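Local coordinates for protein pectate lyase (Erwinia chrysanthemi, PDB 1RU4) that probably cleaves pectate (polygalacturonate) chains by beta-elimination, as pectate lyases do, at residues 36-41 with 68-73; 288-293 with 346-351; 353-356 with 361-364. One frame throughout, in Å; residues are numbered along the deposited sequence.

Interaction 1 (36-41 with 68-73); sequences MSFSAA and NTITFN
Phe38 reaches across from the first turn of helix 38-44 and meets Phe72 rim first: CZ of Phe38 lies 4.0 Å from CZ of Phe72. The two side chains cross at about a right angle, and the contact is apolar throughout, carbon against carbon. Seen from Phe38, the Phe72 atom sits at the ring edge, close to the ring plane; seen from Phe72, the approach is slanted. Phe38 can do this because CG stands anti to its backbone N (chi1 -175°), which carries the ring out from the helix toward strand 70-72. Ile70, from that strand, meets the same ring at a slant, with CD1 4.2 Å from CE2 of Phe38 and CG2 also near that carbon. The setting is one end of the right-handed parallel beta-helix. Helix 38-44 packs on strands 16-19 and 50-53 through Ala41, while strand 70-72 is an outermost strand of a five-strand parallel sheet and is hydrogen-bonded to strand 110-112. Further rings continue the cluster: Phe38 meets Phe94 edge-to-face, and Phe72 does the same with Trp117 and Phe119. Ser37 holds the N-cap position of the helix, and its OG shares a hydrogen bond of 3.1 Å with OG of Ser39, on the residue just beyond Phe38.

Interaction 2 (288-293 with 346-351); sequences TSYKNG and LDTSLA
Tyr290, at the end of strand 288-290, and Leu346, just ahead of the 3-10 turn 348-350, make the closest backbone approach at 9.1 Å between CA atoms, so side chains have to bridge the gap. Tyr290 does most of this. With CG anti to the backbone N (chi1 172°), its ring projects off the beta-helix toward the returning chain. Leu346 lies over one face of that ring, its CD2 about 4.2 Å above the plane and over the centre. The opposite face is taken by Tyr290's own neighbour: CB of Lys291 sits 3.7 Å above the plane, also over the centre. Thr348 fills a third direction, at the ring edge, where its CG2 is 4.2 Å from CE2 of Tyr290. Lys291 then folds along the ring so that NZ donates to OH of Tyr290 at 3.1 Å. A water bound to OH of Tyr290 at 2.7 Å donates in turn to the carbonyl O of Leu346, linking strand and loop by a polar path. Within the loop, OD1 of Asp347 accepts from both N and OG of Ser349, the two donors coming from the same face of the carboxylate; the bond from N makes an Asx turn that leads into the 3-10 segment. On the strand side, Asn292 bonds to Asn268 of the preceding coil, in the manner of the asparagine ladders of beta-helices. The aromatic ring is thus held between aliphatic groups on both faces, while its hydroxyl is gripped by an ammonium group and a water; the nearby positive charge probably polarises the phenol, and with no direct hydrogen bond across the contact, the water supplies the polar link.

Interaction 3 (353-356 with 361-364); sequences VSRD and LPET
A hairpin-like bend in the long loop region after strand 325-328, where the chain runs back over the beta-helix, brings Arg355 beside Leu361, their CA atoms 4.8 Å apart. The two side chains run alongside each other and point the same way. Arg355 is extended from CG to NE, which sets its guanidinium level with the tip of Leu361, and CD2 of Leu361 then lies over one face of that group, 3.4 Å from NH1. NH1 bonds to the carbonyl of Gly359 within the bend, while NH2 reaches Asp169 in a salt bridge and the carbonyl of Gly200. Pro362 packs against the other arm of the bend, its CB 3.4 Å from O of Ser354. A water donates both to OD2 of Asp356, at 2.9 Å, and to O of Leu361, at 2.8 Å. No direct hydrogen bond joins 353-356 to 361-364. The bend is therefore closed by van der Waals packing and one water bridge; the flat face of the charged guanidinium, poor in hydrogen-bonding capacity, takes the methyl of Leu361, while NH2 ties the loop to the beta-helix and NH1 braces the bend itself.

In the fold
Along the chain the three contacts come in series, and they divide between an end of the beta-helix and its flank. Interaction 1 joins helix 38-44 to the first strand of a five-strand parallel sheet, on the opposite side of the chain's centre from interaction 2, with centres 39 Å apart. The centre of interaction 3 lies about 31 Å from that of interaction 1. Interactions 2 and 3 are neighbours, 16 Å between centres, and touch where CB of Leu350 meets OG1 of Thr364 at 4.0 Å. Between them, residues 346-364 carry the returning chain over strands 288-290, 264-266, 226-228 and 202-204, successive members of one parallel row, so late sequence fastens to several earlier coils.

Interaction 1 (36-41 with 68-73)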
ATOM      1  N   MET A  36     -15.190   8.473  25.463  1.00 15.21           N
ATOM      2  CA  MET A  36     -14.479   9.744  25.476  1.00 14.80           C
ATOM      3  C   MET A  36     -14.168  10.142  24.032  1.00 13.33           C
ATOM      4  O   MET A  36     -14.361   9.345  23.107  1.00 12.39           O
ATOM      5  CB  MET A  36     -13.195   9.630  26.307  1.00 17.24           C
ATOM      6  CG  MET A  36     -12.136   8.697  25.737  1.00 16.38           C
ATOM      7  SD  MET A  36     -10.976   8.090  26.992  1.00 16.48           S
ATOM      8  CE  MET A  36     -10.156   9.576  27.468  1.00 17.85           C
ATOM      9  N   SER A  37     -13.730  11.382  23.834  1.00 12.19           N
ATOM     10  CA  SER A  37     -13.386  11.857  22.497  1.00 11.56           C
ATOM     11  C   SER A  37     -12.036  11.294  22.066  1.00 11.10           C
ATOM     12  O   SER A  37     -11.244  10.850  22.902  1.00 11.65           O
ATOM     13  CB  SER A  37     -13.342  13.386  22.462  1.00 11.43           C
ATOM     14  OG  SER A  37     -12.291  13.887  23.271  1.00 11.98           O
ATOM     15  N   PHE A  38     -11.772  11.323  20.763  1.00 10.71           N
ATOM     16  CA  PHE A  38     -10.500  10.834  20.243  1.00 10.35           C
ATOM     17  C   PHE A  38      -9.340  11.647  20.810  1.00 10.76           C
ATOM     18  O   PHE A  38      -8.318  11.084  21.197  1.00  8.97           O
ATOM     19  CB  PHE A  38     -10.476  10.881  18.711  1.00 10.90           C
ATOM     20  CG  PHE A  38      -9.240  10.267  18.105  1.00  9.95           C
ATOM     21  CD1 PHE A  38      -8.995   8.902  18.223  1.00 10.07           C
ATOM     22  CD2 PHE A  38      -8.312  11.056  17.432  1.00 10.60           C
ATOM     23  CE1 PHE A  38      -7.844   8.330  17.680  1.00 10.35           C
ATOM     24  CE2 PHE A  38      -7.157  10.493  16.885  1.00 10.81           C
ATOM     25  CZ  PHE A  38      -6.924   9.126  17.011  1.00 11.43           C
ATOM     26  N   SER A  39      -9.514  12.966  20.879  1.00 10.72           N
ATOM     27  CA  SER A  39      -8.480  13.850  21.412  1.00 11.41           C
ATOM     28  C   SER A  39      -8.169  13.570  22.885  1.00 10.12           C
ATOM     29  O   SER A  39      -7.007  13.592  23.290  1.00 10.56           O
ATOM     30  CB  SER A  39      -8.868  15.320  21.220  1.00 12.69           C
ATOM     31  OG  SER A  39     -10.091  15.627  21.865  1.00 17.09           O
ATOM     32  N   ALA A  40      -9.204  13.289  23.675  1.00 11.22           N
ATOM     33  CA  ALA A  40      -9.021  12.985  25.095  1.00 10.33           C
ATOM     34  C   ALA A  40      -8.237  11.685  25.268  1.00 10.48           C
ATOM     35  O   ALA A  40      -7.340  11.598  26.110  1.00  9.74           O
ATOM     36  CB  ALA A  40     -10.372  12.889  25.796  1.00 11.83           C
ATOM     37  N   ALA A  41      -8.565  10.686  24.452  1.00  7.79           N
ATOM     38  CA  ALA A  41      -7.870   9.402  24.497  1.00  7.98           C
ATOM     39  C   ALA A  41      -6.407   9.562  24.096  1.00  7.88           C
ATOM     40  O   ALA A  41      -5.518   8.977  24.714  1.00  8.54           O
ATOM     41  CB  ALA A  41      -8.560   8.399  23.593  1.00  8.21           C
ATOM     42  N   ASN A  68      -6.186  20.853   9.008  1.00  6.13           N
ATOM     43  CA  ASN A  68      -6.888  20.252  10.144  1.00  6.29           C
ATOM     44  C   ASN A  68      -6.288  18.900  10.551  1.00  7.16           C
ATOM     45  O   ASN A  68      -6.957  18.050  11.145  1.00  7.30           O
ATOM     46  CB  ASN A  68      -8.390  20.126   9.845  1.00  6.31           C
ATOM     47  CG  ASN A  68      -8.682  19.261   8.630  1.00  7.20           C
ATOM     48  OD1 ASN A  68      -7.773  18.759   7.974  1.00  7.75           O
ATOM     49  ND2 ASN A  68      -9.965  19.079   8.333  1.00  6.51           N
ATOM     50  N   THR A  69      -4.996  18.762  10.270  1.00  5.00           N
ATOM     51  CA  THR A  69      -4.189  17.576  10.558  1.00  6.07           C
ATOM     52  C   THR A  69      -4.231  17.123  12.018  1.00  6.25           C
ATOM     53  O   THR A  69      -4.282  17.948  12.930  1.00  6.80           O
ATOM     54  CB  THR A  69      -2.709  17.872  10.214  1.00  4.60           C
ATOM     55  OG1 THR A  69      -2.612  18.301   8.852  1.00  6.45           O
ATOM     56  CG2 THR A  69      -1.823  16.646  10.429  1.00  5.67           C
ATOM     57  N   ILE A  70      -4.226  15.809  12.225  1.00  6.32           N
ATOM     58  CA  ILE A  70      -4.063  15.244  13.561  1.00  5.82           C
ATOM     59  C   ILE A  70      -2.623  14.741  13.634  1.00  6.60           C
ATOM     60  O   ILE A  70      -2.206  13.913  12.818  1.00  5.75           O
ATOM     61  CB  ILE A  70      -5.026  14.065  13.830  1.00  6.68           C
ATOM     62  CG1 ILE A  70      -6.477  14.544  13.777  1.00  7.47           C
ATOM     63  CG2 ILE A  70      -4.728  13.449  15.203  1.00  6.74           C
ATOM     64  CD1 ILE A  70      -7.498  13.430  13.964  1.00  8.63           C
ATOM     65  N   THR A  71      -1.859  15.269  14.585  1.00  6.69           N
ATOM     66  CA  THR A  71      -0.461  14.885  14.749  1.00  7.54           C
ATOM     67  C   THR A  71      -0.277  13.805  15.812  1.00  8.32           C
ATOM     68  O   THR A  71      -0.775  13.922  16.933  1.00  9.22           O
ATOM     69  CB  THR A  71       0.422  16.103  15.110  1.00  7.77           C
ATOM     70  OG1 THR A  71       0.403  17.045  14.030  1.00 10.33           O
ATOM     71  CG2 THR A  71       1.865  15.674  15.369  1.00 10.49           C
ATOM     72  N   PHE A  72       0.436  12.747  15.436  1.00  7.80           N
ATOM     73  CA  PHE A  72       0.762  11.653  16.343  1.00  7.20           C
ATOM     74  C   PHE A  72       2.238  11.783  16.711  1.00  8.25           C
ATOM     75  O   PHE A  72       3.107  11.206  16.053  1.00  7.58           O
ATOM     76  CB  PHE A  72       0.488  10.304  15.665  1.00  8.42           C
ATOM     77  CG  PHE A  72      -0.962  10.075  15.333  1.00  9.15           C
ATOM     78  CD1 PHE A  72      -1.557  10.726  14.256  1.00  6.96           C
ATOM     79  CD2 PHE A  72      -1.740   9.219  16.109  1.00  7.22           C
ATOM     80  CE1 PHE A  72      -2.905  10.531  13.960  1.00  7.76           C
ATOM     81  CE2 PHE A  72      -3.090   9.018  15.819  1.00  8.71           C
ATOM     82  CZ  PHE A  72      -3.673   9.676  14.742  1.00  7.59           C
ATOM     83  N   ASN A  73       2.521  12.574  17.745  1.00  8.73           N
ATOM     84  CA  ASN A  73       3.903  12.834  18.143  1.00  9.20           C
ATOM     85  C   ASN A  73       4.381  12.020  19.339  1.00  8.52           C
ATOM     86  O   ASN A  73       5.584  11.896  19.565  1.00  9.07           O
ATOM     87  CB  ASN A  73       4.120  14.328  18.402  1.00 10.91           C
ATOM     88  CG  ASN A  73       3.324  14.837  19.581  1.00 14.70           C
ATOM     89  OD1 ASN A  73       2.115  14.628  19.666  1.00 13.44           O
ATOM     90  ND2 ASN A  73       4.005  15.507  20.508  1.00 18.21           N
TER

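Interaction 2 (288-293 with 346-351)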
ATOM      1  N   THR A 288       3.121 -11.158 -11.590  1.00  3.56           N
ATOM      2  CA  THR A 288       2.232 -11.260 -12.744  1.00  3.11           C
ATOM      3  C   THR A 288       1.829  -9.858 -13.182  1.00  4.32           C
ATOM      4  O   THR A 288       1.421  -9.037 -12.360  1.00  4.87           O
ATOM      5  CB  THR A 288       0.965 -12.083 -12.407  1.00  3.89           C
ATOM      6  OG1 THR A 288       1.345 -13.432 -12.113  1.00  4.72           O
ATOM      7  CG2 THR A 288      -0.023 -12.080 -13.575  1.00  3.99           C
ATOM      8  N   SER A 289       1.986  -9.583 -14.474  1.00  3.08           N
ATOM      9  CA  SER A 289       1.642  -8.278 -15.034  1.00  2.61           C
ATOM     10  C   SER A 289       0.762  -8.485 -16.269  1.00  2.74           C
ATOM     11  O   SER A 289       1.135  -9.229 -17.179  1.00  5.17           O
ATOM     12  CB  SER A 289       2.916  -7.514 -15.396  1.00  3.60           C
ATOM     13  OG  SER A 289       2.635  -6.155 -15.669  1.00  4.33           O
ATOM     14  N   TYR A 290      -0.387  -7.808 -16.299  1.00  3.41           N
ATOM     15  CA  TYR A 290      -1.401  -8.014 -17.336  1.00  3.80           C
ATOM     16  C   TYR A 290      -2.008  -6.731 -17.897  1.00  3.73           C
ATOM     17  O   TYR A 290      -2.423  -5.846 -17.149  1.00  4.43           O
ATOM     18  CB  TYR A 290      -2.524  -8.905 -16.771  1.00  3.46           C
ATOM     19  CG  TYR A 290      -3.757  -9.061 -17.646  1.00  3.82           C
ATOM     20  CD1 TYR A 290      -3.714  -9.811 -18.819  1.00  4.58           C
ATOM     21  CD2 TYR A 290      -4.980  -8.491 -17.275  1.00  4.79           C
ATOM     22  CE1 TYR A 290      -4.857  -9.995 -19.601  1.00  5.51           C
ATOM     23  CE2 TYR A 290      -6.129  -8.672 -18.051  1.00  4.52           C
ATOM     24  CZ  TYR A 290      -6.056  -9.426 -19.210  1.00  5.25           C
ATOM     25  OH  TYR A 290      -7.181  -9.621 -19.981  1.00  6.09           O
ATOM     26  N   LYS A 291      -2.040  -6.642 -19.225  1.00  4.92           N
ATOM     27  CA  LYS A 291      -2.723  -5.569 -19.942  1.00  5.81           C
ATOM     28  C   LYS A 291      -2.483  -4.153 -19.401  1.00  4.99           C
ATOM     29  O   LYS A 291      -3.426  -3.402 -19.132  1.00  5.86           O
ATOM     30  CB  LYS A 291      -4.224  -5.893 -20.027  1.00  8.76           C
ATOM     31  CG  LYS A 291      -4.971  -5.186 -21.149  1.00 13.69           C
ATOM     32  CD  LYS A 291      -6.282  -5.894 -21.486  1.00 18.71           C
ATOM     33  CE  LYS A 291      -6.026  -7.242 -22.147  1.00 21.03           C
ATOM     34  NZ  LYS A 291      -7.276  -7.908 -22.610  1.00 24.42           N
ATOM     35  N   ASN A 292      -1.212  -3.819 -19.192  1.00  4.15           N
ATOM     36  CA  ASN A 292      -0.816  -2.454 -18.843  1.00  3.35           C
ATOM     37  C   ASN A 292      -0.362  -1.804 -20.150  1.00  3.58           C
ATOM     38  O   ASN A 292      -0.311  -2.469 -21.187  1.00  6.04           O
ATOM     39  CB  ASN A 292       0.370  -2.456 -17.871  1.00  4.36           C
ATOM     40  CG  ASN A 292       0.049  -3.114 -16.545  1.00  4.67           C
ATOM     41  OD1 ASN A 292      -0.589  -2.513 -15.678  1.00  4.19           O
ATOM     42  ND2 ASN A 292       0.522  -4.345 -16.363  1.00  3.86           N
ATOM     43  N   GLY A 293      -0.029  -0.514 -20.105  1.00  4.12           N
ATOM     44  CA  GLY A 293       0.545   0.127 -21.278  1.00  4.05           C
ATOM     45  C   GLY A 293       1.818  -0.614 -21.661  1.00  3.98           C
ATOM     46  O   GLY A 293       2.071  -0.884 -22.837  1.00  4.82           O
ATOM     47  N   LEU A 346      -9.769 -13.929 -15.762  1.00  4.70           N
ATOM     48  CA  LEU A 346      -9.159 -12.644 -16.082  1.00  5.74           C
ATOM     49  C   LEU A 346     -10.205 -11.541 -15.885  1.00  5.69           C
ATOM     50  O   LEU A 346     -10.105 -10.452 -16.456  1.00  6.43           O
ATOM     51  CB  LEU A 346      -8.615 -12.643 -17.517  1.00  5.70           C
ATOM     52  CG  LEU A 346      -7.398 -13.549 -17.752  1.00  5.59           C
ATOM     53  CD1 LEU A 346      -7.034 -13.568 -19.221  1.00  7.36           C
ATOM     54  CD2 LEU A 346      -6.214 -13.072 -16.919  1.00  5.21           C
ATOM     55  N   ASP A 347     -11.217 -11.847 -15.074  1.00  6.13           N
ATOM     56  CA  ASP A 347     -12.262 -10.886 -14.726  1.00  5.71           C
ATOM     57  C   ASP A 347     -11.665  -9.911 -13.715  1.00  4.99           C
ATOM     58  O   ASP A 347     -11.620 -10.191 -12.517  1.00  4.69           O
ATOM     59  CB  ASP A 347     -13.466 -11.619 -14.121  1.00  6.99           C
ATOM     60  CG  ASP A 347     -14.563 -10.672 -13.640  1.00  7.90           C
ATOM     61  OD1 ASP A 347     -14.449  -9.441 -13.826  1.00  7.20           O
ATOM     62  OD2 ASP A 347     -15.549 -11.174 -13.071  1.00  9.28           O
ATOM     63  N   THR A 348     -11.253  -8.746 -14.206  1.00  4.35           N
ATOM     64  CA  THR A 348     -10.576  -7.765 -13.369  1.00  4.56           C
ATOM     65  C   THR A 348     -11.432  -7.137 -12.275  1.00  5.40           C
ATOM     66  O   THR A 348     -10.895  -6.484 -11.381  1.00  5.81           O
ATOM     67  CB  THR A 348      -9.924  -6.647 -14.211  1.00  5.11           C
ATOM     68  OG1 THR A 348     -10.930  -5.939 -14.946  1.00  6.17           O
ATOM     69  CG2 THR A 348      -8.906  -7.235 -15.181  1.00  6.08           C
ATOM     70  N   SER A 349     -12.749  -7.335 -12.330  1.00  4.69           N
ATOM     71  CA  SER A 349     -13.627  -6.779 -11.300  1.00  3.89           C
ATOM     72  C   SER A 349     -13.405  -7.460  -9.952  1.00  3.98           C
ATOM     73  O   SER A 349     -13.772  -6.920  -8.908  1.00  4.83           O
ATOM     74  CB  SER A 349     -15.102  -6.890 -11.707  1.00  5.89           C
ATOM     75  OG  SER A 349     -15.575  -8.218 -11.608  1.00  7.20           O
ATOM     76  N   LEU A 350     -12.779  -8.635  -9.979  1.00  4.51           N
ATOM     77  CA  LEU A 350     -12.506  -9.389  -8.759  1.00  4.63           C
ATOM     78  C   LEU A 350     -11.384  -8.793  -7.909  1.00  4.80           C
ATOM     79  O   LEU A 350     -11.236  -9.157  -6.749  1.00  4.98           O
ATOM     80  CB  LEU A 350     -12.167 -10.843  -9.096  1.00  5.88           C
ATOM     81  CG  LEU A 350     -13.266 -11.681  -9.750  1.00  5.61           C
ATOM     82  CD1 LEU A 350     -12.678 -13.004 -10.226  1.00  6.24           C
ATOM     83  CD2 LEU A 350     -14.404 -11.915  -8.767  1.00  7.28           C
ATOM     84  N   ALA A 351     -10.612  -7.866  -8.471  1.00  4.42           N
ATOM     85  CA  ALA A 351      -9.463  -7.300  -7.762  1.00  4.16           C
ATOM     86  C   ALA A 351      -9.811  -6.499  -6.510  1.00  5.35           C
ATOM     87  O   ALA A 351      -9.011  -6.426  -5.574  1.00  5.01           O
ATOM     88  CB  ALA A 351      -8.622  -6.452  -8.712  1.00  5.55           C
TER
HETATM   89  O   HOH W   1      -9.574  -9.280 -18.851  1.00  6.97           O

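Interaction 3 (353-356 with 361-364)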
ATOM      1  N   VAL A 353     -12.676  -6.990  -4.565  1.00  4.69           N
ATOM      2  CA  VAL A 353     -13.616  -7.669  -3.683  1.00  6.13           C
ATOM      3  C   VAL A 353     -13.145  -7.468  -2.241  1.00  5.83           C
ATOM      4  O   VAL A 353     -11.953  -7.272  -1.986  1.00  4.80           O
ATOM      5  CB  VAL A 353     -13.750  -9.176  -4.022  1.00  7.10           C
ATOM      6  CG1 VAL A 353     -14.571  -9.363  -5.289  1.00  7.99           C
ATOM      7  CG2 VAL A 353     -12.406  -9.789  -4.220  1.00 12.95           C
ATOM      8  N   SER A 354     -14.088  -7.475  -1.305  1.00  5.20           N
ATOM      9  CA  SER A 354     -13.788  -7.186   0.093  1.00  5.98           C
ATOM     10  C   SER A 354     -12.790  -8.132   0.757  1.00  5.10           C
ATOM     11  O   SER A 354     -12.846  -9.348   0.578  1.00  6.11           O
ATOM     12  CB  SER A 354     -15.086  -7.164   0.906  1.00  8.46           C
ATOM     13  OG  SER A 354     -14.852  -6.782   2.254  1.00 14.88           O
ATOM     14  N   ARG A 355     -11.880  -7.548   1.533  1.00  5.39           N
ATOM     15  CA  ARG A 355     -10.957  -8.312   2.368  1.00  4.37           C
ATOM     16  C   ARG A 355     -11.769  -8.926   3.504  1.00  6.70           C
ATOM     17  O   ARG A 355     -12.905  -8.511   3.755  1.00  6.22           O
ATOM     18  CB  ARG A 355      -9.922  -7.378   3.005  1.00  4.40           C
ATOM     19  CG  ARG A 355      -8.956  -6.707   2.049  1.00  4.97           C
ATOM     20  CD  ARG A 355      -8.143  -5.651   2.782  1.00  3.74           C
ATOM     21  NE  ARG A 355      -7.128  -5.032   1.931  1.00  3.70           N
ATOM     22  CZ  ARG A 355      -5.930  -5.555   1.694  1.00  2.71           C
ATOM     23  NH1 ARG A 355      -5.584  -6.715   2.239  1.00  2.78           N
ATOM     24  NH2 ARG A 355      -5.070  -4.914   0.913  1.00  4.15           N
ATOM     25  N   ASP A 356     -11.190  -9.912   4.185  1.00  5.68           N
ATOM     26  CA  ASP A 356     -11.790 -10.431   5.415  1.00  5.96           C
ATOM     27  C   ASP A 356     -11.763  -9.259   6.395  1.00  5.24           C
ATOM     28  O   ASP A 356     -10.994  -8.310   6.207  1.00  6.79           O
ATOM     29  CB  ASP A 356     -10.941 -11.561   6.010  1.00  7.46           C
ATOM     30  CG  ASP A 356     -10.988 -12.842   5.198  1.00  8.55           C
ATOM     31  OD1 ASP A 356     -10.422 -13.845   5.680  1.00  8.72           O
ATOM     32  OD2 ASP A 356     -11.576 -12.864   4.095  1.00 10.15           O
ATOM     33  N   LEU A 361      -6.531 -10.636   2.244  1.00  5.14           N
ATOM     34  CA  LEU A 361      -6.951 -10.447   0.859  1.00  4.55           C
ATOM     35  C   LEU A 361      -7.974 -11.505   0.466  1.00  5.29           C
ATOM     36  O   LEU A 361      -7.911 -12.650   0.925  1.00  6.93           O
ATOM     37  CB  LEU A 361      -5.747 -10.533  -0.085  1.00  4.83           C
ATOM     38  CG  LEU A 361      -4.802  -9.329  -0.140  1.00  4.13           C
ATOM     39  CD1 LEU A 361      -3.532  -9.697  -0.883  1.00  5.36           C
ATOM     40  CD2 LEU A 361      -5.495  -8.154  -0.819  1.00  7.11           C
ATOM     41  N   PRO A 362      -8.951 -11.129  -0.369  1.00  6.16           N
ATOM     42  CA  PRO A 362      -9.971 -12.087  -0.797  1.00  6.95           C
ATOM     43  C   PRO A 362      -9.354 -13.162  -1.681  1.00  7.97           C
ATOM     44  O   PRO A 362      -8.415 -12.901  -2.440  1.00  7.36           O
ATOM     45  CB  PRO A 362     -10.948 -11.210  -1.574  1.00  7.19           C
ATOM     46  CG  PRO A 362     -10.061 -10.147  -2.140  1.00  6.31           C
ATOM     47  CD  PRO A 362      -9.178  -9.806  -0.973  1.00  7.04           C
ATOM     48  N   GLU A 363      -9.853 -14.382  -1.535  1.00  9.51           N
ATOM     49  CA  GLU A 363      -9.380 -15.503  -2.330  1.00 10.10           C
ATOM     50  C   GLU A 363     -10.295 -15.624  -3.545  1.00  8.89           C
ATOM     51  O   GLU A 363     -11.443 -16.052  -3.426  1.00 10.48           O
ATOM     52  CB  GLU A 363      -9.425 -16.778  -1.483  1.00 13.25           C
ATOM     53  CG  GLU A 363      -8.711 -17.969  -2.079  1.00 19.56           C
ATOM     54  CD  GLU A 363      -8.612 -19.118  -1.094  1.00 22.78           C
ATOM     55  OE1 GLU A 363      -9.617 -19.840  -0.916  1.00 26.42           O
ATOM     56  OE2 GLU A 363      -7.533 -19.288  -0.488  1.00 24.87           O
ATOM     57  N   THR A 364      -9.805 -15.181  -4.700  1.00  7.48           N
ATOM     58  CA  THR A 364     -10.584 -15.237  -5.935  1.00  7.32           C
ATOM     59  C   THR A 364      -9.805 -15.992  -7.007  1.00  6.45           C
ATOM     60  O   THR A 364      -8.663 -16.392  -6.789  1.00  8.47           O
ATOM     61  CB  THR A 364     -10.913 -13.824  -6.478  1.00  6.78           C
ATOM     62  OG1 THR A 364      -9.752 -13.261  -7.102  1.00  8.87           O
ATOM     63  CG2 THR A 364     -11.364 -12.906  -5.355  1.00  7.40           C
TER
HETATM   64  O   HOH W   2      -9.832 -14.279   2.207  1.00  8.55           O